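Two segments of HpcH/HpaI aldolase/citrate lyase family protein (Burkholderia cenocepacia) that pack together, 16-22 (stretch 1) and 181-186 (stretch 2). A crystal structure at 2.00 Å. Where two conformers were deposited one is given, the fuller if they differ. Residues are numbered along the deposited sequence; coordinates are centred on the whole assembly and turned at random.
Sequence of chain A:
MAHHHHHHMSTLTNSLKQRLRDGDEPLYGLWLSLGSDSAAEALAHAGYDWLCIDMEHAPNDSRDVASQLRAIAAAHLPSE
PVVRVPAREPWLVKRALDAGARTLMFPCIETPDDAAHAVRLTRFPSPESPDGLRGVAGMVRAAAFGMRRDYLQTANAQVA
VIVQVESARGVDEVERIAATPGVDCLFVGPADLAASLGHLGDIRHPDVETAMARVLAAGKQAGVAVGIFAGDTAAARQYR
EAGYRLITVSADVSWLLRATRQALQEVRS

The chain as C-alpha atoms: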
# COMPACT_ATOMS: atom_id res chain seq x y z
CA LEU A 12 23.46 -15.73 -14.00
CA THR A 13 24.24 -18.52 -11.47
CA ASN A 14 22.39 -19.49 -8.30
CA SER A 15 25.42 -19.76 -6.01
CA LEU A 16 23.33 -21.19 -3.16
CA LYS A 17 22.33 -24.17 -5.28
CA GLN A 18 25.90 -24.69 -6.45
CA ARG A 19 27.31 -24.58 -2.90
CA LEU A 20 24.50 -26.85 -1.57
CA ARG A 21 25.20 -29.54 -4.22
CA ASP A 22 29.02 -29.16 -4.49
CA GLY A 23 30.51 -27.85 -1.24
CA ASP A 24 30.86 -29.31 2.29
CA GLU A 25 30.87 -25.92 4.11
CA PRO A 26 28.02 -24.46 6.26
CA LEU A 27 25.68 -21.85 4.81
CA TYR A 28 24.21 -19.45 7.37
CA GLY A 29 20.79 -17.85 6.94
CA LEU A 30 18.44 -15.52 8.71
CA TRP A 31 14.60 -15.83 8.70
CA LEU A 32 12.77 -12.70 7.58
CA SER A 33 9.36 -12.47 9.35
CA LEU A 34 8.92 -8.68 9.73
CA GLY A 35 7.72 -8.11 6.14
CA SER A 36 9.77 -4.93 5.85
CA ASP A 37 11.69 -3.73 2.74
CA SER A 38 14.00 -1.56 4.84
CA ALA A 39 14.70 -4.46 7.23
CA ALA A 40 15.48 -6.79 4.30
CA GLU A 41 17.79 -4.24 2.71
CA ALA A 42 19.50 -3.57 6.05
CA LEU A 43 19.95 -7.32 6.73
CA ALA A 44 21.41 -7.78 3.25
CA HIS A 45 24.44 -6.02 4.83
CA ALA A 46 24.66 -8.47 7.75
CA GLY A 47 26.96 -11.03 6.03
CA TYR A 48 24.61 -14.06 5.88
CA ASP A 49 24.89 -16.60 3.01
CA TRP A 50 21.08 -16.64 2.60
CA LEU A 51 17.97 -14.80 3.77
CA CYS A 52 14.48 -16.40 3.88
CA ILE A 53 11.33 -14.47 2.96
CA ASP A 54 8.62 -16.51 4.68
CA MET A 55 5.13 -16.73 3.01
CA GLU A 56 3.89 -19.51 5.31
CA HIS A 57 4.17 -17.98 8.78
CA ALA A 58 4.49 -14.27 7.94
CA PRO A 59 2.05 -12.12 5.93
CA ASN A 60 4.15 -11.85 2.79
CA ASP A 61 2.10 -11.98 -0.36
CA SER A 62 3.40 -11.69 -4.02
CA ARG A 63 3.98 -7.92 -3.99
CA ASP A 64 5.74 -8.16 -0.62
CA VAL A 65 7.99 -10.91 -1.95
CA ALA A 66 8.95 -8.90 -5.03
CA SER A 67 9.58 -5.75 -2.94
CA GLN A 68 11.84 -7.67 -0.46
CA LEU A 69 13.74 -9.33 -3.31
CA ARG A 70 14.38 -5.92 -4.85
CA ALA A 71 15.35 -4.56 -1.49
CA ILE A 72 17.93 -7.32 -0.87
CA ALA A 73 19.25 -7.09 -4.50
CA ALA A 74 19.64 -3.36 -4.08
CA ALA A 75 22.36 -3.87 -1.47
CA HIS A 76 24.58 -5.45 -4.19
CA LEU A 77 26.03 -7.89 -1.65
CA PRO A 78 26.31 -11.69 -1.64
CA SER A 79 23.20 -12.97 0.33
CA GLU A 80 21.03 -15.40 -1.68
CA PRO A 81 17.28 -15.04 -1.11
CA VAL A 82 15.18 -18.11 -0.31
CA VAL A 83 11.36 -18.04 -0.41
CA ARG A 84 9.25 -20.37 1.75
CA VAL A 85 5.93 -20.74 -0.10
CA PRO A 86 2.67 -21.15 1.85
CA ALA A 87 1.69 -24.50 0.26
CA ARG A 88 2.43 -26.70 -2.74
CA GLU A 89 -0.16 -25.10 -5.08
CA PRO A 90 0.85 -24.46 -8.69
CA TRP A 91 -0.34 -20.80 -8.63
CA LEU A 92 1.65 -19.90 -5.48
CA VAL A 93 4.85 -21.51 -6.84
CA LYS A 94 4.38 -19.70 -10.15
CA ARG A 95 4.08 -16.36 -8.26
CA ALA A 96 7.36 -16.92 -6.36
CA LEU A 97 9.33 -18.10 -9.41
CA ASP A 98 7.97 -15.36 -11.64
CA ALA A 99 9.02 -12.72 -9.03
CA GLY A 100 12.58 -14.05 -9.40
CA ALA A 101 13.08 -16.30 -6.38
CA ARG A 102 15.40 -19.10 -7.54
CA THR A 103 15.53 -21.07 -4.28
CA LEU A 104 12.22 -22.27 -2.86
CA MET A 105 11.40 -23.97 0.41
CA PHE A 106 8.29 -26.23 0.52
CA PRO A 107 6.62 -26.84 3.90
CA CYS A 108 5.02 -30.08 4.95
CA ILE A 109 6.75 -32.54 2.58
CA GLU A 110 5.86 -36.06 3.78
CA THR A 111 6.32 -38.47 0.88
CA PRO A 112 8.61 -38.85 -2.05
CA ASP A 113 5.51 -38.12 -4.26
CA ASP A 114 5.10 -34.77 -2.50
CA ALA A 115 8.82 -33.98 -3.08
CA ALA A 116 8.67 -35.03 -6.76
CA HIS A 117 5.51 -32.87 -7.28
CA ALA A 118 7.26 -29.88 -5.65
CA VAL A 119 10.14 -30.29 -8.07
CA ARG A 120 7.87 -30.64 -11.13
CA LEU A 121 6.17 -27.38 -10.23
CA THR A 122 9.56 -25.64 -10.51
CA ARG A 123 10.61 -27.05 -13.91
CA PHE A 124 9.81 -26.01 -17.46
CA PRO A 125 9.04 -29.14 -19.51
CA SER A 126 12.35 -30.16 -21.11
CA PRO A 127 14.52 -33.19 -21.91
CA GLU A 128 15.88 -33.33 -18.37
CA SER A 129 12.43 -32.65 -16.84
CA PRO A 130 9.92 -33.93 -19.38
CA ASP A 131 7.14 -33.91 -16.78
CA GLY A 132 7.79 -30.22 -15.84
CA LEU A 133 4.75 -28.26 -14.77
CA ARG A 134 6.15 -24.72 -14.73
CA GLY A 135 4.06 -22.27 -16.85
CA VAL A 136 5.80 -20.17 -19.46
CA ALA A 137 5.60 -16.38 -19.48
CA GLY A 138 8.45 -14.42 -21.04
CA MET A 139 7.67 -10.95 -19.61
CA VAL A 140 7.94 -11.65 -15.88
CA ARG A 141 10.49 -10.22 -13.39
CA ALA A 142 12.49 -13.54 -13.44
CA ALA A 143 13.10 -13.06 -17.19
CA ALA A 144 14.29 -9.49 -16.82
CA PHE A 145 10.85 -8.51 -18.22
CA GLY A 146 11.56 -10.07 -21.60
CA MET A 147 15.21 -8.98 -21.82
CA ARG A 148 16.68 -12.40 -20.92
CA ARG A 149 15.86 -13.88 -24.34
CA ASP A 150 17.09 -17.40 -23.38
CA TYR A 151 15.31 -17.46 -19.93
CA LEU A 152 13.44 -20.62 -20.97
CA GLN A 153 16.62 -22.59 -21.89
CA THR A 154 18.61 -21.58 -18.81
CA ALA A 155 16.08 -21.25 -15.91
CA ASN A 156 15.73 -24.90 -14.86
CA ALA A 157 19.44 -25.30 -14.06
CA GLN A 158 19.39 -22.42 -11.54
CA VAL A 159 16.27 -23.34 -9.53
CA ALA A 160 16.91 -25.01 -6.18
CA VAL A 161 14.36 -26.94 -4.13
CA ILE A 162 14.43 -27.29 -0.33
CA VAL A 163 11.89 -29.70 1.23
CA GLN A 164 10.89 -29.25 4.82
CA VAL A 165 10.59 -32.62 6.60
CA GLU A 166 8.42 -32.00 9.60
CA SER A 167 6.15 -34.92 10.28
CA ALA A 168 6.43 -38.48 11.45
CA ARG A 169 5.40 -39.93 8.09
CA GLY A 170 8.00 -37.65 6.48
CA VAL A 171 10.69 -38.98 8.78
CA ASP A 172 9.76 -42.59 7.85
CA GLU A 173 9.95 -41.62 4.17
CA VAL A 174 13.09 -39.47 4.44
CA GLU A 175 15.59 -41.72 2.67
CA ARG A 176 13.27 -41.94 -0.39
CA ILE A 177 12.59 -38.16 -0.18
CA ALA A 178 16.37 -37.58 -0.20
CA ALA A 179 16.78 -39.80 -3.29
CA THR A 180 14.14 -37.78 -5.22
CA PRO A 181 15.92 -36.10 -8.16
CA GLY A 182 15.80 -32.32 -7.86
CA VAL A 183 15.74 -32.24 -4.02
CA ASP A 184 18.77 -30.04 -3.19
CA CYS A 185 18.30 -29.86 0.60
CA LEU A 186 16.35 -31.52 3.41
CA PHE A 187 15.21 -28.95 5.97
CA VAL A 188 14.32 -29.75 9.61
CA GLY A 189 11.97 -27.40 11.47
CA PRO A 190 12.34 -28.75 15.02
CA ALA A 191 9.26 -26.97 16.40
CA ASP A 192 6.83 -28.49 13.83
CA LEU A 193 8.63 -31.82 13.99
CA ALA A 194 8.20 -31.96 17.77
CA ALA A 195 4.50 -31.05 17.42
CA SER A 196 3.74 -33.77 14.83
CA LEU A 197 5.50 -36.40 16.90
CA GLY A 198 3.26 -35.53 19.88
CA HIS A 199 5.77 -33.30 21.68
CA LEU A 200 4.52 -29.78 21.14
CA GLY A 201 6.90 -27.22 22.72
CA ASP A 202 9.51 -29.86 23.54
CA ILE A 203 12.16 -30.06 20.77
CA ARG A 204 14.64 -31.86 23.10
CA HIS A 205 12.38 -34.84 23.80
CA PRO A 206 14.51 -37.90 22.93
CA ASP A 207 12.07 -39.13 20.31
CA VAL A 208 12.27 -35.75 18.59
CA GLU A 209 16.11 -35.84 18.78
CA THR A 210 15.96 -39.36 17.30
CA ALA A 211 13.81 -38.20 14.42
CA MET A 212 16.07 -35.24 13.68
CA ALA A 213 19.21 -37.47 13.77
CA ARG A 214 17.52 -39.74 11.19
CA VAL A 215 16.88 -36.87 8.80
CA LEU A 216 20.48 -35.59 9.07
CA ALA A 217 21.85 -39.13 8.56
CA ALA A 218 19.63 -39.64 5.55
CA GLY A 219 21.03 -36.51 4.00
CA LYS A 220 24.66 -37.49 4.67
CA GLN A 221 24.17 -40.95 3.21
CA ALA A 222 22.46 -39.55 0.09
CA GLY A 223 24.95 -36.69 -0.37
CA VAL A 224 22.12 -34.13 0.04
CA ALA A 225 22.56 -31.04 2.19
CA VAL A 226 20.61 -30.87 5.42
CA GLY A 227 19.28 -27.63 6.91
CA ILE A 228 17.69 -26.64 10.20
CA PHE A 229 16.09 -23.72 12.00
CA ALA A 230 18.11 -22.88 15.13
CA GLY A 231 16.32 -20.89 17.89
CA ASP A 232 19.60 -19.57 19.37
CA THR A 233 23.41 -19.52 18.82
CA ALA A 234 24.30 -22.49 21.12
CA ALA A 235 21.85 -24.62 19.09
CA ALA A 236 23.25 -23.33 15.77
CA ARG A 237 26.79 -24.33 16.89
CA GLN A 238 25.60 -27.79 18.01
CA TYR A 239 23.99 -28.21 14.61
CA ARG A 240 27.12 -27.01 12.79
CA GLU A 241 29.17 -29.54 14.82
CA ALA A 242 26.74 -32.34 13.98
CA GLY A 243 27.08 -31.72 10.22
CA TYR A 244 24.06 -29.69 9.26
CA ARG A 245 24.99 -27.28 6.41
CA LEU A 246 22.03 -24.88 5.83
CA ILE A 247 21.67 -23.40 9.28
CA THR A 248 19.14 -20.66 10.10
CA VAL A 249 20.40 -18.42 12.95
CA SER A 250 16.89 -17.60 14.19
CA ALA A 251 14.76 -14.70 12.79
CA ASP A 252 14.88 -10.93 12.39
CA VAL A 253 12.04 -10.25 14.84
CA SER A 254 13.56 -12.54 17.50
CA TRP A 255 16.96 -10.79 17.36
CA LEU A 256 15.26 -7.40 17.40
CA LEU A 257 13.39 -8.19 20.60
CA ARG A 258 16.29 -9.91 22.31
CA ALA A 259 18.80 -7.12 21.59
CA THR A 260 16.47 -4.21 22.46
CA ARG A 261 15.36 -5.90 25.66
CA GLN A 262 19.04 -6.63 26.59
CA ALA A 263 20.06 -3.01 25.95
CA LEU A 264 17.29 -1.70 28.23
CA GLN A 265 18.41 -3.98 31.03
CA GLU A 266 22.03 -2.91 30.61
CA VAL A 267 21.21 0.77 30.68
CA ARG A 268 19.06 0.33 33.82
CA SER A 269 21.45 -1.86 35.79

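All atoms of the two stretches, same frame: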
# COMPACT_ATOMS: atom_id res chain seq x y z
N LEU A 16 23.81 -20.41 -4.29
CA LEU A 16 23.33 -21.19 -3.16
C LEU A 16 23.11 -22.63 -3.57
O LEU A 16 23.49 -23.56 -2.83
CB LEU A 16 22.06 -20.60 -2.55
CG LEU A 16 21.64 -21.22 -1.23
CD1 LEU A 16 22.66 -20.93 -0.14
CD2 LEU A 16 20.26 -20.73 -0.79
N LYS A 17 22.51 -22.83 -4.74
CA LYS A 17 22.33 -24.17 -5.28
C LYS A 17 23.67 -24.86 -5.49
O LYS A 17 23.84 -26.05 -5.17
CB LYS A 17 21.58 -24.16 -6.61
CG LYS A 17 21.11 -25.52 -7.06
CD LYS A 17 20.49 -25.48 -8.47
CE LYS A 17 19.99 -26.87 -8.92
NZ LYS A 17 19.11 -26.82 -10.14
N GLN A 18 24.61 -24.12 -6.08
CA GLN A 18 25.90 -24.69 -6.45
C GLN A 18 26.64 -25.12 -5.17
O GLN A 18 27.15 -26.25 -5.09
CB GLN A 18 26.69 -23.68 -7.29
CG GLN A 18 28.11 -24.08 -7.62
CD GLN A 18 29.09 -23.56 -6.57
OE1 GLN A 18 29.20 -22.34 -6.35
NE2 GLN A 18 29.79 -24.48 -5.91
N ARG A 19 26.69 -24.24 -4.18
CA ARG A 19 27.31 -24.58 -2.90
C ARG A 19 26.60 -25.74 -2.20
O ARG A 19 27.27 -26.65 -1.71
CB ARG A 19 27.38 -23.35 -1.99
CG ARG A 19 28.44 -22.34 -2.43
CD ARG A 19 28.34 -21.06 -1.62
NE ARG A 19 27.35 -20.13 -2.14
CZ ARG A 19 26.93 -19.06 -1.48
NH1 ARG A 19 27.40 -18.83 -0.27
NH2 ARG A 19 26.04 -18.25 -2.00
N LEU A 20 25.27 -25.73 -2.18
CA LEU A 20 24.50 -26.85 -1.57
C LEU A 20 24.83 -28.22 -2.17
O LEU A 20 24.97 -29.20 -1.42
CB LEU A 20 22.99 -26.66 -1.68
CG LEU A 20 22.31 -25.65 -0.75
CD1 LEU A 20 20.90 -25.52 -1.26
CD2 LEU A 20 22.33 -26.07 0.71
N ARG A 21 24.93 -28.29 -3.50
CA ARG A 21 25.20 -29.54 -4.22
C ARG A 21 26.69 -29.91 -4.21
O ARG A 21 27.00 -31.09 -4.26
CB ARG A 21 24.79 -29.46 -5.70
CG ARG A 21 23.29 -29.47 -6.00
CD ARG A 21 23.13 -29.53 -7.52
NE ARG A 21 21.76 -29.52 -8.02
CZ ARG A 21 20.90 -30.54 -7.98
NH1 ARG A 21 21.24 -31.71 -7.42
NH2 ARG A 21 19.66 -30.40 -8.48
N ASP A 22 27.58 -28.92 -4.20
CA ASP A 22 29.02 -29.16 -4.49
C ASP A 22 29.96 -29.01 -3.31
O ASP A 22 31.02 -29.61 -3.31
CB ASP A 22 29.55 -28.23 -5.59
CG ASP A 22 28.90 -28.48 -6.96
OD1 ASP A 22 28.41 -29.60 -7.21
OD2 ASP A 22 28.87 -27.53 -7.79
N PRO A 181 15.11 -37.04 -7.37
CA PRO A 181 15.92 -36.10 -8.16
C PRO A 181 15.36 -34.67 -8.10
O PRO A 181 14.15 -34.45 -8.12
CB PRO A 181 15.82 -36.68 -9.58
CG PRO A 181 15.62 -38.14 -9.38
CD PRO A 181 14.73 -38.23 -8.16
N GLY A 182 16.24 -33.70 -8.00
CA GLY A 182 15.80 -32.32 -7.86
C GLY A 182 15.63 -31.80 -6.44
O GLY A 182 15.40 -30.61 -6.25
N VAL A 183 15.73 -32.67 -5.43
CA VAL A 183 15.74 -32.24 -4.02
C VAL A 183 17.17 -31.83 -3.67
O VAL A 183 18.07 -32.65 -3.64
CB VAL A 183 15.27 -33.37 -3.06
CG1 VAL A 183 15.60 -33.05 -1.60
CG2 VAL A 183 13.78 -33.57 -3.23
N ASP A 184 17.39 -30.54 -3.42
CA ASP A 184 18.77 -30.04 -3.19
C ASP A 184 19.07 -29.93 -1.68
O ASP A 184 20.23 -29.79 -1.30
CB ASP A 184 19.00 -28.69 -3.85
CG ASP A 184 18.70 -28.70 -5.36
OD1 ASP A 184 19.29 -29.56 -6.09
OD2 ASP A 184 17.85 -27.89 -5.81
N CYS A 185 18.06 -29.98 -0.82
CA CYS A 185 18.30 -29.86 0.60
C CYS A 185 17.14 -30.41 1.39
O CYS A 185 16.01 -30.16 1.02
CB CYS A 185 18.43 -28.37 0.94
SG CYS A 185 18.86 -28.06 2.68
N LEU A 186 17.40 -31.10 2.50
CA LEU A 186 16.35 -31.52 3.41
C LEU A 186 16.36 -30.53 4.55
O LEU A 186 17.41 -30.32 5.14
CB LEU A 186 16.61 -32.92 3.98
CG LEU A 186 16.82 -34.06 3.01
CD1 LEU A 186 17.33 -35.31 3.74
CD2 LEU A 186 15.55 -34.33 2.24
O HOH W 1 22.63 -31.06 -1.72
O HOH W 2 19.04 -34.04 -7.24

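How does the backbone of stretch 2 lie against the helix? Residues 16-22 belong to a helix that begins earlier in the chain, held by bonds such as Leu20 N to Leu16 O at 2.9 Å and Arg21 N to Lys17 O at 3.0 Å. Stretch 2 starts as a loop at Pro181 and has become a strand by Leu186. The nearest CA atoms across the stretches are those of Arg21 and Asp184, 6.5 Å apart. The contact is small, burying 252 Å² over both sides, and it draws on Lys17, Leu20 and Arg21, while Leu16, Gln18, Arg19 and Asp22 stay out of reach.

What does the beginning of stretch 2 contribute? Pro181 makes no contact, but Gly182 sits beside the end of Arg21, its CA 4.4 Å from Arg21 NH2 and near the plane of the guanidinium, at its edge. A water ties the two residues together, accepting from Arg21 NH1 at 3.2 Å and from Gly182 N at 2.9 Å. The positive phi of Gly182 (92°) suits glycine: at these backbone angles a CB would be jammed against the carbonyl oxygen of Pro181. Val183 then turns its CA-to-CB bond away from the helix.

Why is Asp184 the centre of the contact? Its CA-to-CB bond points toward the helix, and it has more area covered by the other stretch than any other residue here. Arg21 starts sideways, but its extended chain brings the guanidinium to the carboxylate, where opposite charges pair in a salt bridge, Arg21 NH2 to Asp184 OD1 at 2.6 Å. The oxygen lies over one face of the guanidinium rather than in its plane, and it is modelled too close to the group, so its exact position is less sure. Lys17 also passes near the acid, its CE 3.9 Å from Asp184 OD2, yet Lys17 NZ and Asp184 OD2 are both hydrogen-bonded elsewhere in the structure.

How are the backbones joined without a direct hydrogen bond? Leu20 CB packs 4.2 Å from Asp184 O; separately, a water bridges the backbones by donating to both carbonyls, at 3.0 Å to Leu20 O and 2.7 Å to Asp184 O. Two acceptors cannot bond each other, so a molecule with two protons to give is well suited to join them.

Where does the contact end? At Cys185 it becomes apolar: Leu20 CD1 lies 4.4 Å from Cys185 CB, a loose van der Waals approach between buried side chains.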